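BamaA.19900.a (Balamuthia mandrillaris, PDB 6VZZ) probably catalyses the ATP-dependent phosphorylation of glucose to glucose 6-phosphate, as a glucokinase that binds beta-D-glucopyranose. Local coordinates at residues D108-D113 with R124-S129; K294-N298 with L344-Q348. All coordinates share one frame; numbering follows the deposited sequence.

In the fold
Interactions 1 and 2 lie on opposite sides of the chain's centre, the centre of each lying about 20 Å from the centre of the chain. Their own centres are about 39 Å apart and their nearest atoms about 27 Å, so they do not touch. Interaction 1 pairs strands 111-114 and 125-127 of a small antiparallel sheet beside the five-stranded sheet, whereas interaction 2 packs the turn that follows helix 289-295 against helix 343-348, which touches strand 167-171 of the six-stranded sheet, consistent with the two-domain plan of the actin-like ATPase clan. The strand pair lies near the sugar: the Leu-112 side chain is about 7 Å from a bound glucose, and pocket residues Thr-115 and Asn-116 follow closely in the chain.

Interaction 1: residues D108-D113 with R124-S129; sequences DGEVLD and RRLKRS
Leu-112 and Leu-126 form a hydrogen-bonded antiparallel pair, Leu-112 N giving to Leu-126 O and Leu-126 N to Leu-112 O, both at 2.8 Å. Two residues before Leu-112 and two after Leu-126, Arg-128 N donates to Glu-110 O at 2.9 Å. The Glu-110 chain, with CG anti to its backbone N (chi1 179°), bends at chi2 and carries the carboxylate to the 3-10 turn. There Glu-110 OE2 takes a hydrogen bond from Ser-129 N at 3.1 Å, nearly in line with its C-O bond, and Glu-110 OE1 forms a salt bridge with Arg-128 NH2 at the guanidinium edge (3.4 Å, a weak hydrogen bond), Gly-109 O lying over one face. At the other end, Arg-125 NE donates to Asp-113 OD2 at 3.0 Å in a salt bridge, in the guanidinium plane but above the carboxylate plane. A long bridge of 3.7 Å from Asp-113 OD1 to Arg-124 NH1 extends the network. Strand 111-114 is central in a three-stranded antiparallel sheet completed by 103-105. Both leucines turn to one face, Leu-112 packing on Ile-43 and Phe-143, Leu-126 on Ile-43 and helix 72-90. Asp-108 OD1 bonds Ser-106 OG and closes an Asx turn onto Glu-110 N.

Interaction 2: residues K294-N298 with L344-Q348; sequences KNATN and LFLEQ
The carbonyl oxygen of Lys-294 is gripped twice by Thr-297, the residue that meets Leu-344, Phe-345 and Gln-348 across the contact. Thr-297 N holds Lys-294 O at 3.0 Å and Thr-297 OG1 holds it at 2.8 Å, the hydroxyl approaching in the carbonyl plane. With chi1 at 63°, OG1 sits between the backbone N and the carbonyl carbon, turned back to Lys-294 O, and CG2 is left pointing at helix 343-348. Thr-297 CG2 lies 4.0 Å from both Leu-344 CD2 and Phe-345 CB, and the threonine and leucine side chains cross at about a right angle.

A second polar link comes from Gln-348, whose chain is extended beyond CG and brings its amide alongside the threonine backbone. Gln-348 NE2 donates to Thr-297 O at 3.1 Å, somewhat tilted from the carbonyl plane, while Gln-348 OE1 faces Thr-297 CA. The type I beta turn from Asn-295 to Asn-298 presents that carbonyl. Ala-296 O meets the Phe-345 ring at its edge, in plane and 3.8 Å from Phe-345 CD1, whereas Ala-296 CB lies off the plane, 3.9 Å from Phe-345 CD1.

Ala-296 and Phe-345 both rest on Met-309 of helix 303-327, while Leu-346 and Glu-347 of helix 343-348 touch Leu-170 of strand 167-171, an outer strand of the six-stranded sheet.

Interaction 1: residues D108-D113 with R124-S129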
loop_
_atom_site.group_PDB
_atom_site.type_symbol
_atom_site.label_atom_id
_atom_site.label_comp_id
_atom_site.label_asym_id
_atom_site.label_seq_id
_atom_site.Cartn_x
_atom_site.Cartn_y
_atom_site.Cartn_z
ATOM N N ASP A 108 -8.307 8.464 -18.202
ATOM C CA ASP A 108 -9.586 8.933 -18.732
ATOM C C ASP A 108 -10.681 7.872 -18.689
ATOM O O ASP A 108 -11.790 8.136 -19.158
ATOM C CB ASP A 108 -9.425 9.458 -20.172
ATOM C CG ASP A 108 -8.950 8.387 -21.155
ATOM O OD1 ASP A 108 -8.627 7.254 -20.727
ATOM O OD2 ASP A 108 -8.896 8.692 -22.370
ATOM N N GLY A 109 -10.401 6.687 -18.142
ATOM C CA GLY A 109 -11.409 5.651 -18.021
ATOM C C GLY A 109 -11.834 5.002 -19.317
ATOM O O GLY A 109 -12.774 4.203 -19.315
ATOM N N GLU A 110 -11.152 5.301 -20.420
ATOM C CA GLU A 110 -11.550 4.840 -21.744
ATOM C C GLU A 110 -10.980 3.468 -22.103
ATOM O O GLU A 110 -11.589 2.751 -22.908
ATOM C CB GLU A 110 -11.119 5.882 -22.786
ATOM C CG GLU A 110 -11.451 5.542 -24.236
ATOM C CD GLU A 110 -12.948 5.439 -24.495
ATOM O OE1 GLU A 110 -13.721 6.193 -23.855
ATOM O OE2 GLU A 110 -13.348 4.598 -25.337
ATOM N N VAL A 111 -9.853 3.068 -21.511
ATOM C CA VAL A 111 -9.082 1.912 -21.964
ATOM C C VAL A 111 -8.781 0.992 -20.785
ATOM O O VAL A 111 -8.332 1.452 -19.729
ATOM C CB VAL A 111 -7.760 2.340 -22.638
ATOM C CG1 VAL A 111 -7.028 1.127 -23.201
ATOM C CG2 VAL A 111 -8.011 3.392 -23.707
ATOM N N LEU A 112 -8.998 -0.308 -20.981
ATOM C CA LEU A 112 -8.571 -1.350 -20.057
ATOM C C LEU A 112 -7.375 -2.085 -20.653
ATOM O O LEU A 112 -7.345 -2.365 -21.855
ATOM C CB LEU A 112 -9.714 -2.336 -19.775
ATOM C CG LEU A 112 -9.376 -3.683 -19.124
ATOM C CD1 LEU A 112 -8.969 -3.541 -17.655
ATOM C CD2 LEU A 112 -10.537 -4.637 -19.262
ATOM N N ASP A 113 -6.386 -2.386 -19.813
ATOM C CA ASP A 113 -5.175 -3.110 -20.198
ATOM C C ASP A 113 -5.169 -4.389 -19.361
ATOM O O ASP A 113 -4.901 -4.344 -18.156
ATOM C CB ASP A 113 -3.933 -2.242 -19.949
ATOM C CG ASP A 113 -2.644 -2.842 -20.513
ATOM O OD1 ASP A 113 -2.383 -4.055 -20.343
ATOM O OD2 ASP A 113 -1.870 -2.078 -21.129
ATOM N N ARG A 124 -4.202 -6.874 -25.779
ATOM C CA ARG A 124 -4.295 -6.754 -24.336
ATOM C C ARG A 124 -5.151 -5.584 -23.886
ATOM O O ARG A 124 -5.561 -5.552 -22.724
ATOM C CB ARG A 124 -2.892 -6.614 -23.725
ATOM C CG ARG A 124 -2.047 -7.869 -23.843
ATOM C CD ARG A 124 -0.693 -7.720 -23.146
ATOM N NE ARG A 124 0.257 -6.992 -23.985
ATOM C CZ ARG A 124 0.686 -5.755 -23.743
ATOM N NH1 ARG A 124 0.271 -5.092 -22.668
ATOM N NH2 ARG A 124 1.542 -5.181 -24.578
ATOM N N ARG A 125 -5.448 -4.640 -24.775
ATOM C CA ARG A 125 -6.179 -3.430 -24.436
ATOM C C ARG A 125 -7.579 -3.456 -25.035
ATOM O O ARG A 125 -7.797 -3.978 -26.129
ATOM C CB ARG A 125 -5.415 -2.193 -24.912
ATOM C CG ARG A 125 -4.085 -2.042 -24.189
ATOM C CD ARG A 125 -3.262 -0.858 -24.648
ATOM N NE ARG A 125 -2.132 -0.665 -23.743
ATOM C CZ ARG A 125 -1.070 0.082 -24.021
ATOM N NH1 ARG A 125 -0.989 0.708 -25.190
ATOM N NH2 ARG A 125 -0.084 0.196 -23.134
ATOM N N LEU A 126 -8.534 -2.898 -24.291
ATOM C CA LEU A 126 -9.937 -2.869 -24.691
ATOM C C LEU A 126 -10.478 -1.469 -24.444
ATOM O O LEU A 126 -10.480 -1.000 -23.301
ATOM C CB LEU A 126 -10.750 -3.913 -23.917
ATOM C CG LEU A 126 -12.267 -3.959 -24.137
ATOM C CD1 LEU A 126 -12.625 -4.331 -25.570
ATOM C CD2 LEU A 126 -12.940 -4.911 -23.149
ATOM N N LYS A 127 -10.921 -0.800 -25.514
ATOM C CA LYS A 127 -11.495 0.540 -25.438
ATOM C C LYS A 127 -13.007 0.460 -25.279
ATOM O O LYS A 127 -13.656 -0.402 -25.878
ATOM C CB LYS A 127 -11.163 1.336 -26.704
ATOM C CG LYS A 127 -9.694 1.333 -27.070
ATOM C CD LYS A 127 -9.432 2.000 -28.418
ATOM C CE LYS A 127 -7.928 2.177 -28.646
ATOM N NZ LYS A 127 -7.551 1.999 -30.081
ATOM N N ARG A 128 -13.568 1.373 -24.477
ATOM C CA ARG A 128 -15.022 1.498 -24.366
ATOM C C ARG A 128 -15.689 1.597 -25.732
ATOM O O ARG A 128 -16.690 0.924 -26.001
ATOM C CB ARG A 128 -15.387 2.747 -23.587
ATOM C CG ARG A 128 -15.368 2.738 -22.102
ATOM C CD ARG A 128 -15.450 4.216 -21.828
ATOM N NE ARG A 128 -15.805 4.610 -20.486
ATOM C CZ ARG A 128 -15.682 5.862 -20.069
ATOM N NH1 ARG A 128 -16.011 6.194 -18.821
ATOM N NH2 ARG A 128 -15.215 6.777 -20.913
ATOM N N SER A 129 -15.169 2.480 -26.590
ATOM C CA SER A 129 -15.758 2.763 -27.891
ATOM C C SER A 129 -15.811 1.554 -28.816
ATOM O O SER A 129 -16.427 1.645 -29.882
ATOM C CB SER A 129 -14.973 3.880 -28.575
ATOM O OG SER A 129 -13.711 3.411 -29.014
#

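Interaction 2: residues K294-N298 with L344-Q348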
loop_
_atom_site.group_PDB
_atom_site.type_symbol
_atom_site.label_atom_id
_atom_site.label_comp_id
_atom_site.label_asym_id
_atom_site.label_seq_id
_atom_site.Cartn_x
_atom_site.Cartn_y
_atom_site.Cartn_z
ATOM N N LYS A 294 -6.051 -29.704 -5.905
ATOM C CA LYS A 294 -6.858 -30.781 -5.336
ATOM C C LYS A 294 -5.970 -31.882 -4.769
ATOM O O LYS A 294 -6.127 -32.287 -3.610
ATOM C CB LYS A 294 -7.818 -31.350 -6.384
ATOM N N ASN A 295 -5.013 -32.363 -5.574
ATOM C CA ASN A 295 -4.073 -33.385 -5.116
ATOM C C ASN A 295 -3.403 -33.012 -3.806
ATOM O O ASN A 295 -3.046 -33.896 -3.020
ATOM C CB ASN A 295 -2.995 -33.622 -6.173
ATOM C CG ASN A 295 -3.408 -34.634 -7.216
ATOM O OD1 ASN A 295 -4.530 -35.143 -7.205
ATOM N ND2 ASN A 295 -2.494 -34.935 -8.130
ATOM N N ALA A 296 -3.217 -31.711 -3.555
ATOM C CA ALA A 296 -2.471 -31.266 -2.384
ATOM C C ALA A 296 -3.208 -31.524 -1.074
ATOM O O ALA A 296 -2.560 -31.574 -0.020
ATOM C CB ALA A 296 -2.143 -29.778 -2.511
ATOM N N THR A 297 -4.537 -31.692 -1.111
ATOM C CA THR A 297 -5.306 -31.978 0.099
ATOM C C THR A 297 -5.127 -33.402 0.585
ATOM O O THR A 297 -5.774 -33.785 1.564
ATOM C CB THR A 297 -6.800 -31.707 -0.117
ATOM O OG1 THR A 297 -7.314 -32.574 -1.134
ATOM C CG2 THR A 297 -7.036 -30.250 -0.515
ATOM N N ASN A 298 -4.287 -34.193 -0.075
ATOM C CA ASN A 298 -3.899 -35.520 0.387
ATOM C C ASN A 298 -2.390 -35.467 0.594
ATOM O O ASN A 298 -1.616 -35.698 -0.338
ATOM C CB ASN A 298 -4.300 -36.599 -0.600
ATOM C CG ASN A 298 -4.169 -37.989 -0.018
ATOM O OD1 ASN A 298 -3.304 -38.247 0.822
ATOM N ND2 ASN A 298 -5.036 -38.892 -0.456
ATOM N N LEU A 344 -10.032 -25.964 2.382
ATOM C CA LEU A 344 -9.701 -27.201 3.076
ATOM C C LEU A 344 -8.196 -27.346 3.216
ATOM O O LEU A 344 -7.690 -27.632 4.308
ATOM C CB LEU A 344 -10.293 -28.401 2.346
ATOM C CG LEU A 344 -9.794 -29.766 2.831
ATOM C CD1 LEU A 344 -10.289 -30.094 4.238
ATOM C CD2 LEU A 344 -10.171 -30.871 1.848
ATOM N N PHE A 345 -7.457 -27.131 2.121
ATOM C CA PHE A 345 -6.001 -27.166 2.214
ATOM C C PHE A 345 -5.507 -26.184 3.262
ATOM O O PHE A 345 -4.596 -26.494 4.039
ATOM C CB PHE A 345 -5.351 -26.849 0.868
ATOM C CG PHE A 345 -3.854 -26.795 0.936
ATOM C CD1 PHE A 345 -3.099 -27.947 0.766
ATOM C CD2 PHE A 345 -3.198 -25.604 1.214
ATOM C CE1 PHE A 345 -1.714 -27.912 0.857
ATOM C CE2 PHE A 345 -1.809 -25.564 1.311
ATOM C CZ PHE A 345 -1.070 -26.719 1.132
ATOM N N LEU A 346 -6.115 -25.001 3.301
ATOM C CA LEU A 346 -5.707 -23.962 4.236
ATOM C C LEU A 346 -5.865 -24.424 5.686
ATOM O O LEU A 346 -4.974 -24.209 6.518
ATOM C CB LEU A 346 -6.534 -22.718 3.944
ATOM C CG LEU A 346 -6.035 -21.304 4.170
ATOM C CD1 LEU A 346 -6.981 -20.338 3.465
ATOM C CD2 LEU A 346 -5.995 -21.017 5.663
ATOM N N GLU A 347 -6.976 -25.091 6.001
ATOM C CA GLU A 347 -7.184 -25.577 7.362
ATOM C C GLU A 347 -6.314 -26.787 7.687
ATOM O O GLU A 347 -5.926 -26.969 8.849
ATOM C CB GLU A 347 -8.657 -25.917 7.586
ATOM C CG GLU A 347 -9.545 -24.691 7.749
ATOM C CD GLU A 347 -9.305 -23.957 9.062
ATOM O OE1 GLU A 347 -8.554 -24.470 9.916
ATOM O OE2 GLU A 347 -9.877 -22.863 9.244
ATOM N N GLN A 348 -6.003 -27.628 6.696
ATOM C CA GLN A 348 -5.108 -28.749 6.977
ATOM C C GLN A 348 -3.708 -28.272 7.327
ATOM O O GLN A 348 -2.976 -28.975 8.030
ATOM C CB GLN A 348 -5.028 -29.703 5.791
ATOM C CG GLN A 348 -6.325 -30.346 5.394
ATOM C CD GLN A 348 -6.209 -31.072 4.066
ATOM O OE1 GLN A 348 -5.459 -30.657 3.171
ATOM N NE2 GLN A 348 -6.939 -32.171 3.932
#